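Local coordinates for adhesion and penetration protein autotransporter (Haemophilus influenzae, PDB 3SYJ), which probably acts as a serine protease and promotes bacterial adherence to and invasion of host cells, with self-association of its passenger domain driving bacterial aggregation, at residues 875-881 / 906-912; 917-923 / 941-946; 865-871 / 891-897; 801-805 / 850-854; 798-802 / 817-822. One frame throughout, in Å; residues are numbered along the deposited sequence.

Contact 1 of 5, residues 875-881 / 906-912; sequences KSDKLKL and LTLVESK
Lys880 lays its CE over one face of the Glu910 carboxylate, 3.9 Å from Glu910 OE2. Lys878 CB comes to the same oxygen, Glu910 OE2, at 3.8 Å from nearer the plane and to its other side, the two side chains crossing at about a right angle. Lys878 bends at its second torsion (-62°), which carries its CE close to the Thr907 carbonyl. On the other sheet face, Leu881 CD1 packs on Val909 CG1 at 3.6 Å, and Leu879 runs beside Val909, pointing the same way. The backbones pair in parallel register, Leu879 to Leu881 beside Val909 to Ser911, as successive rungs in the C-terminal part of the beta-helical passenger domain; strand 852-855 pairs on the other side of 875-881. Leu879 N donates to Leu908 O at 3.0 Å and Leu881 N to Glu910 O at 2.8 Å, the latter almost straight at 175°. Where this register begins, the chain turns a corner at Leu908 and Val909, which both face Phe946 in a classic beta bulge. There the methyl CD2 of Leu908 reaches Ser876 OG at 3.4 Å, a hydroxyl that itself donates to Asp877 O. Neither ammonium touches the carboxylate: Lys880 NZ stays 4.7 Å from Glu910 OE2. The opposite charges therefore probably steady one another at longer range, beside a strand pair held by backbone bonds and a leucine-valine layer.

Contact 2 of 5, residues 917-923 / 941-946; sequences LSDKLKF and KNDGEF
Phe923 drives the edge of its ring against the face of Phe946. Its CD2 sits over the centre of the Phe946 ring, 3.4 Å above the plane; the ring centroids are 4.7 Å apart and the planes stand at 70°, a T-shaped pair. Leu917 CD1 meets the rim of the same Phe946 ring in its plane, 3.8 Å from Phe946 CD2, and the opposite face carries Lys941 CB, offset toward the rim. From there the Lys941 chain, extended from CG onward, spans the distance to Leu917, where NZ donates to Leu917 O at 2.8 Å from above the carbonyl plane. Asp919 OD2 adds a salt bridge to Lys941 NZ at 3.6 Å. Lys941 and Phe946 stand on the two arms of a beta hairpin closed by a type I' turn from Asn942 to Glu945, in the C-terminal part of the beta-helical passenger domain. Gly944, within that turn, offers its carbonyl to Leu917 N at 3.1 Å, and the N-H uses a lone pair in the carbonyl plane. One shell out, Ser918 OG accepts from Lys920 N in an ST turn just before strand 921-925. Leu939 touches both phenyl rings, and Val909 lies against Leu917 and Phe923.

Contact 3 of 5, residues 865-871 / 891-897; sequences FQFTSSL and LSVRNTG
Leu891 sets its CG 4.1 Å from CE2 of Phe867, the two side chains slanting across each other on one face of strands 865-870 and 891-895, parallel neighbours in successive beta-helix turns. Ser892 ties the backbones twice: its N donates to Phe865 O, and its O accepts from Phe867 N at 2.6 Å. The hydroxyl of Ser892 turns to Tyr824. Val893 then splits its methyls, CG2 resting 4.0 Å from Phe867 CB and CG1 3.6 Å from Ser869 OG. Phe867 and Val893 also touch Leu908 of strand 906-911. Arg894 continues the ladder, its N bonding to Phe867 O and its O receiving Ser869 N on a bent path (138°). With CG anti to the backbone N (-173°), Asn895 swings its amide back over the partner strand, where OD1 takes a hydrogen bond from Ser869 OG at 2.9 Å and another from Leu871 N at 2.7 Å. Both donors lie in the amide carbonyl plane, on lone pairs. Thr896 N closes the run on Ser869 O. Two donors grip the Asn895 carbonyl oxygen and probably hold the amide at one rotation, just where strand 865-870 gives way to loop.

Contact 4 of 5, residues 801-805 / 850-854; sequences TMPSD and FNTLT
A first torsion of -82° in Asp805 sets its carboxylate beside its own backbone N and brings OD1 within 3.0 Å of its donor, Thr852 N. The N-H arrives from above the carboxylate plane, 50° out of it. Met802 is bent at its last torsion (-49°), turning its methyl CE onto Leu853, 3.6 Å from CB; the side chains cross at about a right angle. Nearby, the amide of Asn851 lies against the backbone of Ser804, with Asn851 OD1 3.7 Å from Ser804 CA, and its ND2 donates to Leu820 O. One water donates to Met802 O at 3.1 Å and links weakly to Pro803 O and Asn851 ND2. A second donates to Phe850 O and, weakly, to Asp805 OD1. Asp805 OD2 also has a weak, long ion pair with Lys635 of the second subunit. A loop and a strand from neighbouring turns of the parallel beta-helix are thus joined by a buried methionine-leucine contact and by a carboxylate at the surface, where the Thr852 amide probably helps to stabilise the negative charge.

Contact 5 of 5, residues 798-802 / 817-822; sequences ATWTM and TITLNS
Trp800 and Ile818 point the same way from neighbouring strands and lie side by side, with Trp800 CE3 4.0 Å from Ile818 CD1. A first torsion of 175° swings the indole alongside Ile818; one ring face lies beneath the Met802 amide nitrogen, which is offset toward the rim, and NE1 donates to His783 O. Met802 runs alongside Leu820 and slants past Ile818. Its methyl CE comes 3.3 Å from Leu820 CD2, tighter than usual van der Waals contact, and 3.6 Å from Ile818 CG2. On the other face Thr801 and Thr819 are matched in direction, Thr801 OG1 lying 3.8 Å from Thr819 CB, while the Thr819 hydroxyl is bonded to Gln866. Four backbone bonds knit the pair, from Thr817 N to Ala798 O through Met802 N to Thr819 O; the water on Met802 O also accepts from Ser822 N. Parallel strands stacked in register, with apolar chains filling the inside, form the rungs of a parallel beta-helix, here near the C-terminal end of the autotransporter passenger domain.

In the fold
Contacts 5 and 4 start from the same stretch and share Thr801 and Met802. Contact 5 closes first, over 14 intervening residues, by stacking strand 816-819 on 799-801; contact 4 spans 44, bringing strand 852-855 back to the loop that follows 799-801. Contacts 3 and 1 follow and cross, since segment 875-881 lies inside the loop closed by 865-871 and 891-897, whereas 906-912 lies beyond it. Strand 862-870 carries contact 3 onto contact 5, and strand 875-881 joins contact 1 to contact 4. Contact 2 comes last, in series; its strand 945-949 runs antiparallel to 906-911, tying the closing hairpin to the C-terminal rungs of the beta-helix.

Contact 1 of 5, residues 875-881 / 906-912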
# COMPACT_ATOMS: atom_id res chain seq x y z
N LYS A 875 2.54 -15.02 27.87
CA LYS A 875 2.16 -14.58 26.53
C LYS A 875 2.72 -15.57 25.51
O LYS A 875 3.68 -16.27 25.79
CB LYS A 875 2.75 -13.20 26.24
CG LYS A 875 2.28 -12.09 27.17
CD LYS A 875 3.22 -10.89 27.14
CE LYS A 875 3.20 -10.19 25.78
NZ LYS A 875 2.00 -9.33 25.59
N SER A 876 2.11 -15.61 24.33
CA SER A 876 2.59 -16.47 23.25
C SER A 876 1.85 -16.25 21.93
O SER A 876 0.86 -15.51 21.87
CB SER A 876 2.47 -17.94 23.64
OG SER A 876 1.15 -18.41 23.41
N ASP A 877 2.33 -16.90 20.88
CA ASP A 877 1.60 -16.97 19.62
C ASP A 877 0.33 -17.75 19.90
O ASP A 877 0.30 -18.58 20.80
CB ASP A 877 2.43 -17.67 18.54
CG ASP A 877 3.68 -16.90 18.15
OD1 ASP A 877 3.61 -15.65 18.05
OD2 ASP A 877 4.72 -17.54 17.93
N LYS A 878 -0.71 -17.49 19.12
CA LYS A 878 -2.00 -18.12 19.36
C LYS A 878 -2.54 -18.81 18.11
O LYS A 878 -2.32 -18.36 16.99
CB LYS A 878 -3.01 -17.08 19.87
CG LYS A 878 -2.68 -16.51 21.24
CD LYS A 878 -2.67 -17.61 22.30
CE LYS A 878 -1.86 -17.21 23.53
NZ LYS A 878 -2.50 -16.13 24.31
N LEU A 879 -3.25 -19.91 18.32
CA LEU A 879 -3.98 -20.57 17.25
C LEU A 879 -5.45 -20.56 17.64
O LEU A 879 -5.86 -21.25 18.58
CB LEU A 879 -3.47 -21.99 17.04
CG LEU A 879 -4.11 -22.84 15.94
CD1 LEU A 879 -4.03 -22.13 14.59
CD2 LEU A 879 -3.45 -24.21 15.87
N LYS A 880 -6.24 -19.76 16.93
CA LYS A 880 -7.65 -19.58 17.24
C LYS A 880 -8.52 -20.37 16.25
O LYS A 880 -8.53 -20.08 15.06
CB LYS A 880 -8.01 -18.09 17.19
CG LYS A 880 -9.46 -17.78 17.49
CD LYS A 880 -9.70 -16.27 17.53
CE LYS A 880 -9.00 -15.64 18.72
NZ LYS A 880 -9.55 -14.29 19.03
N LEU A 881 -9.23 -21.36 16.75
CA LEU A 881 -9.99 -22.26 15.89
C LEU A 881 -11.49 -22.18 16.16
O LEU A 881 -11.93 -21.55 17.12
CB LEU A 881 -9.51 -23.70 16.07
CG LEU A 881 -8.00 -23.92 15.98
CD1 LEU A 881 -7.66 -25.38 16.18
CD2 LEU A 881 -7.47 -23.43 14.64
N LEU A 906 -0.96 -21.26 30.22
CA LEU A 906 -0.79 -20.53 28.97
C LEU A 906 -1.58 -21.20 27.86
O LEU A 906 -1.26 -22.31 27.44
CB LEU A 906 0.69 -20.45 28.58
CG LEU A 906 0.96 -19.56 27.37
CD1 LEU A 906 0.35 -18.19 27.58
CD2 LEU A 906 2.44 -19.46 27.09
N THR A 907 -2.63 -20.53 27.40
CA THR A 907 -3.43 -21.05 26.30
C THR A 907 -2.62 -20.98 25.00
O THR A 907 -2.02 -19.95 24.69
CB THR A 907 -4.75 -20.25 26.14
OG1 THR A 907 -5.47 -20.27 27.38
CG2 THR A 907 -5.63 -20.86 25.04
N LEU A 908 -2.59 -22.09 24.26
CA LEU A 908 -1.91 -22.12 22.97
C LEU A 908 -2.93 -22.22 21.84
O LEU A 908 -2.85 -21.48 20.85
CB LEU A 908 -0.92 -23.29 22.90
CG LEU A 908 0.34 -23.12 23.74
CD1 LEU A 908 1.30 -24.27 23.51
CD2 LEU A 908 1.02 -21.79 23.43
N VAL A 909 -3.89 -23.12 21.99
CA VAL A 909 -4.96 -23.29 21.02
C VAL A 909 -6.30 -22.99 21.68
O VAL A 909 -6.66 -23.62 22.68
CB VAL A 909 -4.99 -24.73 20.47
CG1 VAL A 909 -6.06 -24.85 19.41
CG2 VAL A 909 -3.62 -25.11 19.91
N GLU A 910 -7.03 -22.04 21.12
CA GLU A 910 -8.29 -21.61 21.71
C GLU A 910 -9.44 -21.63 20.72
O GLU A 910 -9.26 -21.89 19.53
CB GLU A 910 -8.15 -20.20 22.28
CG GLU A 910 -7.75 -19.16 21.25
CD GLU A 910 -7.43 -17.80 21.85
OE1 GLU A 910 -8.11 -17.41 22.83
OE2 GLU A 910 -6.52 -17.12 21.34
N SER A 911 -10.64 -21.34 21.22
CA SER A 911 -11.81 -21.23 20.36
C SER A 911 -12.04 -19.77 20.00
O SER A 911 -11.68 -18.87 20.76
CB SER A 911 -13.03 -21.80 21.08
OG SER A 911 -14.21 -21.50 20.35
N LYS A 912 -12.67 -19.54 18.86
CA LYS A 912 -12.92 -18.20 18.37
C LYS A 912 -13.98 -17.51 19.20
O LYS A 912 -14.11 -16.32 19.15
CB LYS A 912 -13.29 -18.20 16.87
CG LYS A 912 -14.48 -19.04 16.52
CD LYS A 912 -14.87 -19.02 15.08
CE LYS A 912 -15.20 -17.65 14.61
NZ LYS A 912 -16.07 -17.69 13.41

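Contact 2 of 5, residues 917-923 / 941-946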
# COMPACT_ATOMS: atom_id res chain seq x y z
N LEU A 917 -13.52 -26.62 21.78
CA LEU A 917 -12.95 -27.20 20.57
C LEU A 917 -13.35 -28.67 20.43
O LEU A 917 -13.46 -29.39 21.42
CB LEU A 917 -11.43 -27.08 20.58
CG LEU A 917 -10.85 -25.67 20.52
CD1 LEU A 917 -9.33 -25.72 20.62
CD2 LEU A 917 -11.28 -24.95 19.25
N SER A 918 -13.55 -29.10 19.19
CA SER A 918 -14.00 -30.46 18.91
C SER A 918 -13.10 -31.54 19.52
O SER A 918 -11.92 -31.32 19.75
CB SER A 918 -14.11 -30.67 17.39
OG SER A 918 -14.44 -32.01 17.07
N ASP A 919 -13.69 -32.70 19.78
CA ASP A 919 -12.94 -33.86 20.25
C ASP A 919 -12.20 -34.55 19.11
O ASP A 919 -11.34 -35.40 19.33
CB ASP A 919 -13.87 -34.86 20.94
CG ASP A 919 -13.89 -34.68 22.44
OD1 ASP A 919 -13.72 -35.70 23.15
OD2 ASP A 919 -14.06 -33.54 22.91
N LYS A 920 -12.56 -34.18 17.88
CA LYS A 920 -11.90 -34.71 16.69
C LYS A 920 -10.59 -33.97 16.46
O LYS A 920 -9.79 -34.36 15.61
CB LYS A 920 -12.81 -34.57 15.47
CG LYS A 920 -14.17 -35.21 15.64
CD LYS A 920 -15.12 -34.81 14.52
CE LYS A 920 -15.36 -33.31 14.52
NZ LYS A 920 -16.34 -32.90 13.48
N LEU A 921 -10.39 -32.91 17.23
CA LEU A 921 -9.15 -32.14 17.20
C LEU A 921 -8.13 -32.77 18.16
O LEU A 921 -8.43 -33.01 19.33
CB LEU A 921 -9.43 -30.70 17.60
CG LEU A 921 -8.43 -29.60 17.26
CD1 LEU A 921 -8.05 -29.63 15.79
CD2 LEU A 921 -9.01 -28.24 17.64
N LYS A 922 -6.93 -33.06 17.67
CA LYS A 922 -5.92 -33.71 18.50
C LYS A 922 -4.56 -33.04 18.39
O LYS A 922 -4.02 -32.88 17.29
CB LYS A 922 -5.82 -35.19 18.14
CG LYS A 922 -4.79 -35.96 18.96
CD LYS A 922 -4.72 -37.42 18.53
CE LYS A 922 -3.80 -38.24 19.43
NZ LYS A 922 -3.87 -39.70 19.13
N PHE A 923 -4.01 -32.64 19.53
CA PHE A 923 -2.69 -32.00 19.59
C PHE A 923 -1.70 -32.78 20.43
O PHE A 923 -2.06 -33.43 21.41
CB PHE A 923 -2.80 -30.58 20.15
CG PHE A 923 -3.54 -29.64 19.26
CD1 PHE A 923 -2.92 -29.07 18.17
CD2 PHE A 923 -4.86 -29.33 19.51
CE1 PHE A 923 -3.60 -28.20 17.34
CE2 PHE A 923 -5.55 -28.47 18.68
CZ PHE A 923 -4.92 -27.90 17.60
N LYS A 941 -5.89 -30.58 27.55
CA LYS A 941 -7.13 -29.99 27.09
C LYS A 941 -8.01 -29.66 28.29
O LYS A 941 -8.65 -30.54 28.87
CB LYS A 941 -7.87 -30.87 26.09
CG LYS A 941 -9.20 -30.27 25.65
CD LYS A 941 -9.71 -30.87 24.36
CE LYS A 941 -11.06 -30.29 23.98
NZ LYS A 941 -11.60 -30.94 22.76
N ASN A 942 -8.01 -28.40 28.67
CA ASN A 942 -8.71 -27.96 29.86
C ASN A 942 -9.74 -26.90 29.52
O ASN A 942 -9.40 -25.86 28.95
CB ASN A 942 -7.71 -27.40 30.88
CG ASN A 942 -8.37 -26.51 31.91
OD1 ASN A 942 -7.97 -25.36 32.08
ND2 ASN A 942 -9.39 -27.02 32.58
N ASP A 943 -11.00 -27.16 29.84
CA ASP A 943 -12.04 -26.17 29.65
C ASP A 943 -12.20 -25.82 28.16
O ASP A 943 -12.36 -24.66 27.79
CB ASP A 943 -11.72 -24.92 30.47
CG ASP A 943 -12.82 -23.89 30.43
OD1 ASP A 943 -14.00 -24.29 30.34
OD2 ASP A 943 -12.51 -22.68 30.48
N GLY A 944 -12.16 -26.85 27.32
CA GLY A 944 -12.39 -26.69 25.89
C GLY A 944 -11.25 -26.10 25.08
O GLY A 944 -11.40 -25.89 23.87
N GLU A 945 -10.12 -25.84 25.73
CA GLU A 945 -8.96 -25.25 25.06
C GLU A 945 -7.68 -26.00 25.40
O GLU A 945 -7.62 -26.68 26.42
CB GLU A 945 -8.82 -23.77 25.44
CG GLU A 945 -10.10 -22.98 25.24
CD GLU A 945 -9.88 -21.48 25.31
OE1 GLU A 945 -9.15 -21.01 26.20
OE2 GLU A 945 -10.46 -20.77 24.46
N PHE A 946 -6.67 -25.87 24.55
CA PHE A 946 -5.39 -26.54 24.76
C PHE A 946 -4.37 -25.60 25.38
O PHE A 946 -3.94 -24.62 24.77
CB PHE A 946 -4.86 -27.13 23.44
CG PHE A 946 -5.68 -28.28 22.94
CD1 PHE A 946 -5.31 -29.58 23.22
CD2 PHE A 946 -6.83 -28.05 22.20
CE1 PHE A 946 -6.07 -30.64 22.76
CE2 PHE A 946 -7.60 -29.11 21.74
CZ PHE A 946 -7.22 -30.41 22.02

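Contact 3 of 5, residues 865-871 / 891-897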
# COMPACT_ATOMS: atom_id res chain seq x y z
N PHE A 865 2.37 -27.09 14.02
CA PHE A 865 2.37 -25.65 14.29
C PHE A 865 3.54 -25.32 15.22
O PHE A 865 3.71 -25.95 16.26
CB PHE A 865 1.06 -25.22 14.94
CG PHE A 865 -0.13 -25.27 14.02
CD1 PHE A 865 -0.42 -24.22 13.17
CD2 PHE A 865 -0.99 -26.36 14.04
CE1 PHE A 865 -1.52 -24.26 12.33
CE2 PHE A 865 -2.10 -26.40 13.21
CZ PHE A 865 -2.36 -25.35 12.35
N GLN A 866 4.36 -24.35 14.83
CA GLN A 866 5.49 -23.91 15.65
C GLN A 866 5.19 -22.61 16.39
O GLN A 866 4.84 -21.60 15.78
CB GLN A 866 6.75 -23.76 14.79
CG GLN A 866 7.23 -25.06 14.17
CD GLN A 866 8.53 -24.91 13.40
OE1 GLN A 866 8.81 -23.87 12.81
NE2 GLN A 866 9.33 -25.98 13.39
N PHE A 867 5.31 -22.66 17.72
CA PHE A 867 4.96 -21.53 18.58
C PHE A 867 6.20 -20.90 19.21
O PHE A 867 7.20 -21.57 19.45
CB PHE A 867 4.05 -21.99 19.72
CG PHE A 867 2.61 -22.16 19.33
CD1 PHE A 867 1.65 -21.28 19.79
CD2 PHE A 867 2.22 -23.21 18.51
CE1 PHE A 867 0.31 -21.44 19.44
CE2 PHE A 867 0.89 -23.37 18.16
CZ PHE A 867 -0.06 -22.49 18.62
N THR A 868 6.12 -19.59 19.47
CA THR A 868 7.05 -18.95 20.39
C THR A 868 6.23 -18.50 21.59
O THR A 868 5.02 -18.29 21.48
CB THR A 868 7.77 -17.73 19.76
OG1 THR A 868 6.83 -16.69 19.50
CG2 THR A 868 8.49 -18.13 18.48
N SER A 869 6.89 -18.35 22.74
CA SER A 869 6.19 -17.93 23.95
C SER A 869 7.11 -17.29 24.98
O SER A 869 8.33 -17.42 24.92
CB SER A 869 5.49 -19.14 24.58
OG SER A 869 6.44 -20.01 25.17
N SER A 870 6.49 -16.58 25.92
CA SER A 870 7.16 -16.09 27.12
C SER A 870 6.34 -16.51 28.33
O SER A 870 5.43 -15.79 28.74
CB SER A 870 7.30 -14.57 27.10
OG SER A 870 7.88 -14.11 28.31
N LEU A 871 6.66 -17.67 28.89
CA LEU A 871 5.93 -18.19 30.04
C LEU A 871 6.00 -17.21 31.20
O LEU A 871 5.10 -17.19 32.05
CB LEU A 871 6.45 -19.57 30.45
CG LEU A 871 5.95 -20.75 29.61
CD1 LEU A 871 6.63 -22.05 30.01
CD2 LEU A 871 4.44 -20.88 29.74
N LEU A 891 2.43 -29.78 18.24
CA LEU A 891 2.73 -28.45 18.73
C LEU A 891 4.17 -28.37 19.18
O LEU A 891 4.61 -29.15 20.03
CB LEU A 891 1.80 -28.07 19.88
CG LEU A 891 0.56 -27.24 19.52
CD1 LEU A 891 -0.14 -27.83 18.32
CD2 LEU A 891 -0.38 -27.14 20.71
N SER A 892 4.92 -27.44 18.61
CA SER A 892 6.30 -27.23 19.01
C SER A 892 6.41 -25.83 19.60
O SER A 892 5.93 -24.86 19.01
CB SER A 892 7.23 -27.38 17.82
OG SER A 892 8.57 -27.48 18.25
N VAL A 893 7.04 -25.72 20.76
CA VAL A 893 7.09 -24.44 21.46
C VAL A 893 8.52 -24.03 21.79
O VAL A 893 9.29 -24.82 22.34
CB VAL A 893 6.27 -24.47 22.76
CG1 VAL A 893 6.43 -23.16 23.52
CG2 VAL A 893 4.80 -24.75 22.46
N ARG A 894 8.86 -22.79 21.43
CA ARG A 894 10.12 -22.18 21.84
C ARG A 894 9.86 -21.02 22.79
O ARG A 894 9.18 -20.06 22.45
CB ARG A 894 10.94 -21.73 20.63
CG ARG A 894 11.62 -22.88 19.90
CD ARG A 894 12.55 -22.39 18.81
NE ARG A 894 12.84 -23.45 17.85
CZ ARG A 894 13.88 -24.27 17.92
NH1 ARG A 894 14.77 -24.12 18.89
NH2 ARG A 894 14.04 -25.21 17.00
N ASN A 895 10.38 -21.12 24.02
CA ASN A 895 10.09 -20.19 25.11
C ASN A 895 11.29 -19.42 25.49
O ASN A 895 12.37 -19.93 25.48
CB ASN A 895 9.61 -20.94 26.37
CG ASN A 895 9.14 -20.00 27.50
OD1 ASN A 895 8.09 -19.42 27.42
ND2 ASN A 895 9.90 -19.91 28.56
N THR A 896 11.07 -18.17 25.84
CA THR A 896 12.07 -17.31 26.41
C THR A 896 11.39 -16.58 27.53
O THR A 896 10.22 -16.71 27.68
CB THR A 896 12.55 -16.29 25.41
OG1 THR A 896 11.45 -15.63 24.80
CG2 THR A 896 13.39 -16.94 24.36
N GLY A 897 12.06 -15.71 28.24
CA GLY A 897 13.23 -15.91 29.03
C GLY A 897 12.97 -16.49 30.42
O GLY A 897 13.03 -17.68 30.61

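Contact 4 of 5, residues 801-805 / 850-854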
# COMPACT_ATOMS: atom_id res chain seq x y z
N THR A 801 5.93 -19.46 7.12
CA THR A 801 6.27 -18.60 8.26
C THR A 801 5.45 -17.31 8.24
O THR A 801 5.75 -16.38 7.49
CB THR A 801 7.77 -18.27 8.30
OG1 THR A 801 8.51 -19.46 8.58
CG2 THR A 801 8.06 -17.24 9.38
N MET A 802 4.42 -17.28 9.07
CA MET A 802 3.52 -16.14 9.17
C MET A 802 4.27 -14.89 9.59
O MET A 802 5.12 -14.95 10.49
CB MET A 802 2.44 -16.46 10.20
CG MET A 802 1.08 -15.89 9.90
SD MET A 802 -0.11 -16.51 11.09
CE MET A 802 0.28 -18.25 11.02
N PRO A 803 3.98 -13.75 8.95
CA PRO A 803 4.66 -12.48 9.24
C PRO A 803 3.93 -11.65 10.29
O PRO A 803 4.56 -10.81 10.95
CB PRO A 803 4.62 -11.75 7.89
CG PRO A 803 3.81 -12.64 6.94
CD PRO A 803 3.08 -13.62 7.79
N SER A 804 2.63 -11.87 10.44
CA SER A 804 1.78 -11.10 11.33
C SER A 804 0.43 -11.78 11.55
O SER A 804 0.16 -12.82 10.96
CB SER A 804 1.57 -9.69 10.76
OG SER A 804 0.86 -9.75 9.53
N ASP A 805 -0.41 -11.19 12.39
CA ASP A 805 -1.76 -11.70 12.60
C ASP A 805 -2.42 -12.00 11.26
O ASP A 805 -2.30 -11.23 10.31
CB ASP A 805 -2.62 -10.69 13.38
CG ASP A 805 -2.39 -10.76 14.88
OD1 ASP A 805 -1.40 -11.41 15.30
OD2 ASP A 805 -3.19 -10.17 15.63
N PHE A 850 3.92 -11.01 19.42
CA PHE A 850 3.33 -12.33 19.28
C PHE A 850 2.18 -12.32 18.28
O PHE A 850 1.43 -11.34 18.19
CB PHE A 850 2.86 -12.89 20.63
CG PHE A 850 3.98 -13.21 21.57
CD1 PHE A 850 4.81 -14.29 21.33
CD2 PHE A 850 4.21 -12.43 22.69
CE1 PHE A 850 5.85 -14.60 22.19
CE2 PHE A 850 5.25 -12.73 23.56
CZ PHE A 850 6.07 -13.81 23.31
N ASN A 851 2.04 -13.41 17.53
CA ASN A 851 1.04 -13.49 16.47
C ASN A 851 -0.07 -14.48 16.76
O ASN A 851 0.09 -15.40 17.56
CB ASN A 851 1.71 -13.85 15.14
CG ASN A 851 2.67 -12.78 14.67
OD1 ASN A 851 2.50 -11.60 14.96
ND2 ASN A 851 3.69 -13.20 13.93
N THR A 852 -1.20 -14.28 16.09
CA THR A 852 -2.33 -15.19 16.19
C THR A 852 -2.80 -15.58 14.80
O THR A 852 -3.01 -14.73 13.93
CB THR A 852 -3.51 -14.54 16.95
OG1 THR A 852 -3.11 -14.23 18.29
CG2 THR A 852 -4.71 -15.48 16.98
N LEU A 853 -2.95 -16.88 14.57
CA LEU A 853 -3.58 -17.36 13.36
C LEU A 853 -5.02 -17.75 13.69
O LEU A 853 -5.25 -18.61 14.53
CB LEU A 853 -2.82 -18.55 12.79
CG LEU A 853 -3.48 -19.33 11.65
CD1 LEU A 853 -3.86 -18.43 10.48
CD2 LEU A 853 -2.58 -20.47 11.20
N THR A 854 -5.97 -17.10 13.03
CA THR A 854 -7.38 -17.40 13.22
C THR A 854 -7.90 -18.20 12.04
O THR A 854 -7.72 -17.80 10.89
CB THR A 854 -8.21 -16.10 13.34
OG1 THR A 854 -7.76 -15.33 14.45
CG2 THR A 854 -9.69 -16.42 13.50
O HOH W 1 6.43 -12.98 12.42
O HOH W 2 0.30 -9.19 16.34

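Contact 5 of 5, residues 798-802 / 817-822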
# COMPACT_ATOMS: atom_id res chain seq x y z
N ALA A 798 4.68 -28.42 2.62
CA ALA A 798 5.05 -27.01 2.61
C ALA A 798 5.31 -26.45 4.00
O ALA A 798 4.77 -26.95 4.99
CB ALA A 798 3.97 -26.18 1.92
N THR A 799 6.13 -25.42 4.08
CA THR A 799 6.30 -24.68 5.31
C THR A 799 5.87 -23.24 5.07
O THR A 799 6.10 -22.67 4.00
CB THR A 799 7.76 -24.71 5.81
OG1 THR A 799 8.62 -24.12 4.83
CG2 THR A 799 8.20 -26.14 6.07
N TRP A 800 5.22 -22.66 6.07
CA TRP A 800 4.78 -21.27 6.00
C TRP A 800 5.15 -20.52 7.27
O TRP A 800 4.74 -20.91 8.37
CB TRP A 800 3.27 -21.21 5.77
CG TRP A 800 2.70 -19.84 5.79
CD1 TRP A 800 3.33 -18.68 5.44
CD2 TRP A 800 1.37 -19.46 6.17
NE1 TRP A 800 2.48 -17.61 5.58
CE2 TRP A 800 1.27 -18.06 6.02
CE3 TRP A 800 0.25 -20.18 6.61
CZ2 TRP A 800 0.09 -17.36 6.31
CZ3 TRP A 800 -0.92 -19.48 6.89
CH2 TRP A 800 -0.98 -18.09 6.74
N THR A 801 5.93 -19.46 7.12
CA THR A 801 6.27 -18.60 8.26
C THR A 801 5.45 -17.31 8.24
O THR A 801 5.75 -16.38 7.49
CB THR A 801 7.77 -18.27 8.30
OG1 THR A 801 8.51 -19.46 8.58
CG2 THR A 801 8.06 -17.24 9.38
N MET A 802 4.42 -17.28 9.07
CA MET A 802 3.52 -16.14 9.17
C MET A 802 4.27 -14.89 9.59
O MET A 802 5.12 -14.95 10.49
CB MET A 802 2.44 -16.46 10.20
CG MET A 802 1.08 -15.89 9.90
SD MET A 802 -0.11 -16.51 11.09
CE MET A 802 0.28 -18.25 11.02
N THR A 817 4.11 -27.56 7.76
CA THR A 817 4.39 -26.87 9.01
C THR A 817 4.09 -25.37 8.93
O THR A 817 4.51 -24.70 7.99
CB THR A 817 5.85 -27.05 9.43
OG1 THR A 817 6.07 -28.42 9.78
CG2 THR A 817 6.19 -26.17 10.63
N ILE A 818 3.36 -24.86 9.91
CA ILE A 818 3.13 -23.43 10.00
C ILE A 818 3.86 -22.85 11.20
O ILE A 818 3.57 -23.20 12.34
CB ILE A 818 1.64 -23.09 10.14
CG1 ILE A 818 0.86 -23.56 8.91
CG2 ILE A 818 1.45 -21.60 10.36
CD1 ILE A 818 -0.63 -23.28 8.99
N THR A 819 4.81 -21.96 10.94
CA THR A 819 5.48 -21.23 12.01
C THR A 819 4.76 -19.91 12.25
O THR A 819 4.75 -19.03 11.38
CB THR A 819 6.94 -20.97 11.66
OG1 THR A 819 7.55 -22.19 11.25
CG2 THR A 819 7.68 -20.41 12.86
N LEU A 820 4.17 -19.77 13.43
CA LEU A 820 3.28 -18.64 13.73
C LEU A 820 4.01 -17.31 13.83
O LEU A 820 3.40 -16.25 13.70
CB LEU A 820 2.50 -18.90 15.02
CG LEU A 820 1.47 -20.04 15.03
CD1 LEU A 820 0.76 -20.09 16.37
CD2 LEU A 820 0.47 -19.87 13.92
N ASN A 821 5.32 -17.37 14.06
CA ASN A 821 6.10 -16.17 14.31
C ASN A 821 7.50 -16.26 13.72
O ASN A 821 8.19 -17.28 13.85
CB ASN A 821 6.18 -15.89 15.81
CG ASN A 821 6.57 -14.45 16.13
OD1 ASN A 821 7.68 -14.01 15.80
ND2 ASN A 821 5.67 -13.72 16.77
N SER A 822 7.92 -15.17 13.07
CA SER A 822 9.23 -15.10 12.42
C SER A 822 10.39 -15.20 13.40
O SER A 822 11.54 -15.40 13.00
CB SER A 822 9.34 -13.81 11.61
OG SER A 822 9.33 -12.67 12.46
O HOH W 1 6.43 -12.98 12.42